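Periplasmic binding protein/LacI transcriptional regulator (Burkholderia multivorans, PDB 4YLE) probably captures a small sugar or sugar-like solute in the periplasm and delivers it to an ABC transporter for uptake. Local coordinates at residues S199-E204 / N211-A216; L227-G230 / M234-G237. All coordinates share one frame; numbering follows the deposited sequence.

Both contacts lie in the part of the periplasmic binding protein fold that is built on a parallel sheet of four strands. Going from the N terminus, contact 1 comes first. It closes the short connection from strand 196-202 into helix 207-220. The chain then enters strand 226-229, and contact 2 closes the tighter turn from there into helix 232-244. The two follow in series, and neither encloses the other. Their centres are about 8 Å apart. N211 of contact 1 reaches across with ND2 to G237 O of contact 2, probably as a hydrogen bond. M234 packs its selenium against G203, and A214 meets L227. The two strand-to-helix units are thus packed side by side.

Contact 1 of 2, residues S199-E204 / N211-A216; sequences SVQSGE and NAVASA
S202 OG is held by the turn that ends its strand. It accepts the backbone N-H of E204, with E204 N to S202 OG at 3.0 Å, which makes an ST turn. The same hydroxyl is hydrogen-bonded to G172 O. The backbone of S202 meets the helix: S202 O lies 3.5 Å from V213 CG2. This is a packing contact, and no hydrogen bond crosses between 199-204 and 211-216. V213 meets the strand end with both methyls. V213 CG1 is anti to the backbone N (chi1 171°) and lies 3.6 Å from Q201 CB. V213 CG2 also reaches G203 CA at 4.3 Å. Q201 and V213 run past each other in opposite directions. The amide of Q201 is turned back along its own strand. Q201 NE2 donates to S199 OG at 2.8 Å, nearly straight (171°) and almost in the amide plane. That bond fixes the rotation of the amide beside V213. Q201 also touches M217 further along the helix. Strand 196-202 is an edge strand of the four-stranded parallel sheet and pairs with strand 166-171. Helix 207-220 packs over it, with V213 also on V170, and lies against helix 232-244 through A214 and S215 on A241.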
loop_
_atom_site.group_PDB
_atom_site.type_symbol
_atom_site.label_atom_id
_atom_site.label_comp_id
_atom_site.label_asym_id
_atom_site.label_seq_id
_atom_site.Cartn_x
_atom_site.Cartn_y
_atom_site.Cartn_z
ATOM N N SER A 199 2.225 -18.069 -12.384
ATOM C CA SER A 199 2.542 -18.177 -10.962
ATOM C C SER A 199 2.108 -16.911 -10.234
ATOM O O SER A 199 2.295 -15.828 -10.756
ATOM C CB SER A 199 4.042 -18.412 -10.756
ATOM O OG SER A 199 4.311 -18.824 -9.434
ATOM N N VAL A 200 1.491 -17.080 -9.065
ATOM C CA VAL A 200 1.177 -15.954 -8.188
ATOM C C VAL A 200 1.625 -16.362 -6.802
ATOM O O VAL A 200 1.143 -17.368 -6.280
ATOM C CB VAL A 200 -0.339 -15.587 -8.186
ATOM C CG1 VAL A 200 -0.620 -14.405 -7.254
ATOM C CG2 VAL A 200 -0.812 -15.225 -9.583
ATOM N N GLN A 201 2.563 -15.606 -6.230
ATOM C CA GLN A 201 3.127 -15.891 -4.919
ATOM C C GLN A 201 3.382 -14.602 -4.156
ATOM O O GLN A 201 3.703 -13.571 -4.737
ATOM C CB GLN A 201 4.439 -16.663 -5.042
ATOM C CG GLN A 201 4.347 -17.992 -5.811
ATOM C CD GLN A 201 5.707 -18.617 -6.019
ATOM O OE1 GLN A 201 6.478 -18.766 -5.069
ATOM N NE2 GLN A 201 6.019 -18.977 -7.269
ATOM N N SER A 202 3.259 -14.675 -2.845
ATOM C CA SER A 202 3.453 -13.483 -2.020
ATOM C C SER A 202 4.905 -13.263 -1.628
ATOM O O SER A 202 5.578 -14.155 -1.101
ATOM C CB SER A 202 2.597 -13.567 -0.759
ATOM O OG SER A 202 2.800 -12.434 0.056
ATOM N N GLY A 203 5.365 -12.042 -1.872
ATOM C CA GLY A 203 6.644 -11.581 -1.394
ATOM C C GLY A 203 6.480 -10.704 -0.156
ATOM O O GLY A 203 7.437 -10.073 0.262
ATOM N N GLU A 204 5.273 -10.687 0.401
ATOM C CA GLU A 204 4.936 -10.054 1.684
ATOM C C GLU A 204 5.375 -8.580 1.818
ATOM O O GLU A 204 5.652 -8.115 2.915
ATOM C CB GLU A 204 5.539 -10.874 2.828
ATOM C CG GLU A 204 4.834 -12.221 2.981
ATOM C CD GLU A 204 5.569 -13.130 3.895
ATOM O OE1 GLU A 204 5.999 -12.645 4.960
ATOM O OE2 GLU A 204 5.732 -14.315 3.540
ATOM N N ASN A 211 12.500 -11.041 -3.689
ATOM C CA ASN A 211 13.641 -11.615 -4.388
ATOM C C ASN A 211 13.555 -13.124 -4.399
ATOM O O ASN A 211 13.796 -13.763 -5.436
ATOM C CB ASN A 211 14.955 -11.166 -3.738
ATOM C CG ASN A 211 16.166 -11.855 -4.339
ATOM O OD1 ASN A 211 16.689 -12.805 -3.766
ATOM N ND2 ASN A 211 16.609 -11.382 -5.502
ATOM N N ALA A 212 13.217 -13.717 -3.258
ATOM C CA ALA A 212 13.185 -15.178 -3.173
ATOM C C ALA A 212 12.131 -15.738 -4.113
ATOM O O ALA A 212 12.387 -16.707 -4.842
ATOM C CB ALA A 212 12.913 -15.650 -1.749
ATOM N N VAL A 213 10.935 -15.151 -4.076
ATOM C CA VAL A 213 9.849 -15.515 -5.001
ATOM C C VAL A 213 10.193 -15.329 -6.474
ATOM O O VAL A 213 9.931 -16.218 -7.278
ATOM C CB VAL A 213 8.591 -14.691 -4.667
ATOM C CG1 VAL A 213 7.493 -14.856 -5.741
ATOM C CG2 VAL A 213 8.088 -15.138 -3.307
ATOM N N ALA A 214 10.736 -14.173 -6.839
ATOM C CA ALA A 214 11.128 -13.912 -8.222
ATOM C C ALA A 214 12.132 -14.967 -8.696
ATOM O O ALA A 214 12.049 -15.480 -9.820
ATOM C CB ALA A 214 11.721 -12.507 -8.360
ATOM N N SER A 215 13.088 -15.285 -7.833
ATOM C CA SER A 215 14.116 -16.267 -8.170
ATOM C C SER A 215 13.518 -17.644 -8.399
ATOM O O SER A 215 13.916 -18.352 -9.338
ATOM C CB SER A 215 15.170 -16.310 -7.076
ATOM O OG SER A 215 16.019 -15.163 -7.185
ATOM N N ALA A 216 12.562 -18.019 -7.556
ATOM C CA ALA A 216 11.880 -19.286 -7.717
ATOM C C ALA A 216 11.122 -19.298 -9.040
ATOM O O ALA A 216 11.146 -20.298 -9.748
ATOM C CB ALA A 216 10.933 -19.550 -6.558
#

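Contact 2 of 2, residues L227-G230 / M234-G237; sequences LLCG and MAIG
The chain leaves strand 226-229 at G230 and turns back within a few residues into helix 232-244, which brings C229 CA to 5.4 Å from A235 CA. C229 packs between strand and helix, with CB and SG against the backbone of A235. Its SG is beside its own backbone N, anti to the carbonyl carbon (chi1 -57°). C229 SG lies 3.7 Å from A235 CA. The CB of C229 meets both neighbours on the helix, A235 CB at 4.0 Å and M234 CB at 4.2 Å. M234, here a selenomethionine, covers the strand end. Its chain bends at the last torsion (chi3 -51°) and carries M234 CE back to G230 N at 3.4 Å. The M234 methyl lies close against the backbone of G230, which has no side chain. M234 also rests on V170 and W205. Polar groups at the turn are bonded to outside residues: G230 O accepts from R182 NH1, and M234 N donates to N231 OD1. G230 lies about 7 Å from a bound unknown ligand, so the turn is probably close to the binding site. The contact belongs to a beta-alpha-beta unit that runs on to strand 252-254. Between the two segments, the contact is buried apolar packing without a hydrogen bond.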
loop_
_atom_site.group_PDB
_atom_site.type_symbol
_atom_site.label_atom_id
_atom_site.label_comp_id
_atom_site.label_asym_id
_atom_site.label_seq_id
_atom_site.Cartn_x
_atom_site.Cartn_y
_atom_site.Cartn_z
ATOM N N LEU A 227 7.824 -10.088 -14.618
ATOM C CA LEU A 227 7.437 -10.202 -13.227
ATOM C C LEU A 227 6.666 -8.956 -12.844
ATOM O O LEU A 227 7.200 -7.861 -12.936
ATOM C CB LEU A 227 8.665 -10.329 -12.345
ATOM C CG LEU A 227 9.417 -11.651 -12.529
ATOM C CD1 LEU A 227 10.913 -11.541 -12.175
ATOM C CD2 LEU A 227 8.752 -12.761 -11.734
ATOM N N LEU A 228 5.414 -9.143 -12.423
ATOM C CA LEU A 228 4.552 -8.028 -12.075
ATOM C C LEU A 228 4.474 -7.982 -10.552
ATOM O O LEU A 228 3.934 -8.912 -9.935
ATOM C CB LEU A 228 3.159 -8.194 -12.676
ATOM C CG LEU A 228 3.014 -8.246 -14.201
ATOM C CD1 LEU A 228 3.550 -9.536 -14.789
ATOM C CD2 LEU A 228 1.550 -8.054 -14.574
ATOM N N CYS A 229 5.004 -6.920 -9.950
ATOM C CA CYS A 229 5.203 -6.858 -8.511
ATOM C C CYS A 229 4.279 -5.866 -7.866
ATOM O O CYS A 229 4.150 -4.743 -8.345
ATOM C CB CYS A 229 6.644 -6.492 -8.174
ATOM S SG CYS A 229 7.827 -7.639 -8.879
ATOM N N GLY A 230 3.677 -6.295 -6.762
ATOM C CA GLY A 230 2.704 -5.508 -6.043
ATOM C C GLY A 230 3.232 -4.235 -5.377
ATOM O O GLY A 230 2.462 -3.346 -5.031
HETATM N N MSE A 234 9.269 -5.033 -3.607
HETATM C CA MSE A 234 9.329 -6.375 -4.176
HETATM C C MSE A 234 9.932 -6.329 -5.566
HETATM O O MSE A 234 10.656 -7.267 -5.946
HETATM C CB MSE A 234 7.969 -7.018 -4.178
HETATM C CG MSE A 234 7.581 -7.462 -2.798
HETATM SE SE MSE A 234 5.930 -8.431 -2.675
HETATM C CE MSE A 234 4.820 -7.170 -3.644
ATOM N N ALA A 235 9.657 -5.257 -6.319
ATOM C CA ALA A 235 10.244 -5.085 -7.647
ATOM C C ALA A 235 11.763 -4.974 -7.574
ATOM O O ALA A 235 12.440 -5.513 -8.436
ATOM C CB ALA A 235 9.667 -3.886 -8.339
ATOM N N ILE A 236 12.291 -4.291 -6.549
ATOM C CA ILE A 236 13.737 -4.192 -6.342
ATOM C C ILE A 236 14.280 -5.592 -6.117
ATOM O O ILE A 236 15.309 -5.966 -6.689
ATOM C CB ILE A 236 14.074 -3.260 -5.148
ATOM C CG1 ILE A 236 13.759 -1.819 -5.546
ATOM C CG2 ILE A 236 15.519 -3.421 -4.701
ATOM C CD1 ILE A 236 13.798 -0.815 -4.377
ATOM N N GLY A 237 13.589 -6.381 -5.303
ATOM C CA GLY A 237 13.952 -7.778 -5.148
ATOM C C GLY A 237 13.955 -8.527 -6.465
ATOM O O GLY A 237 14.926 -9.283 -6.757
#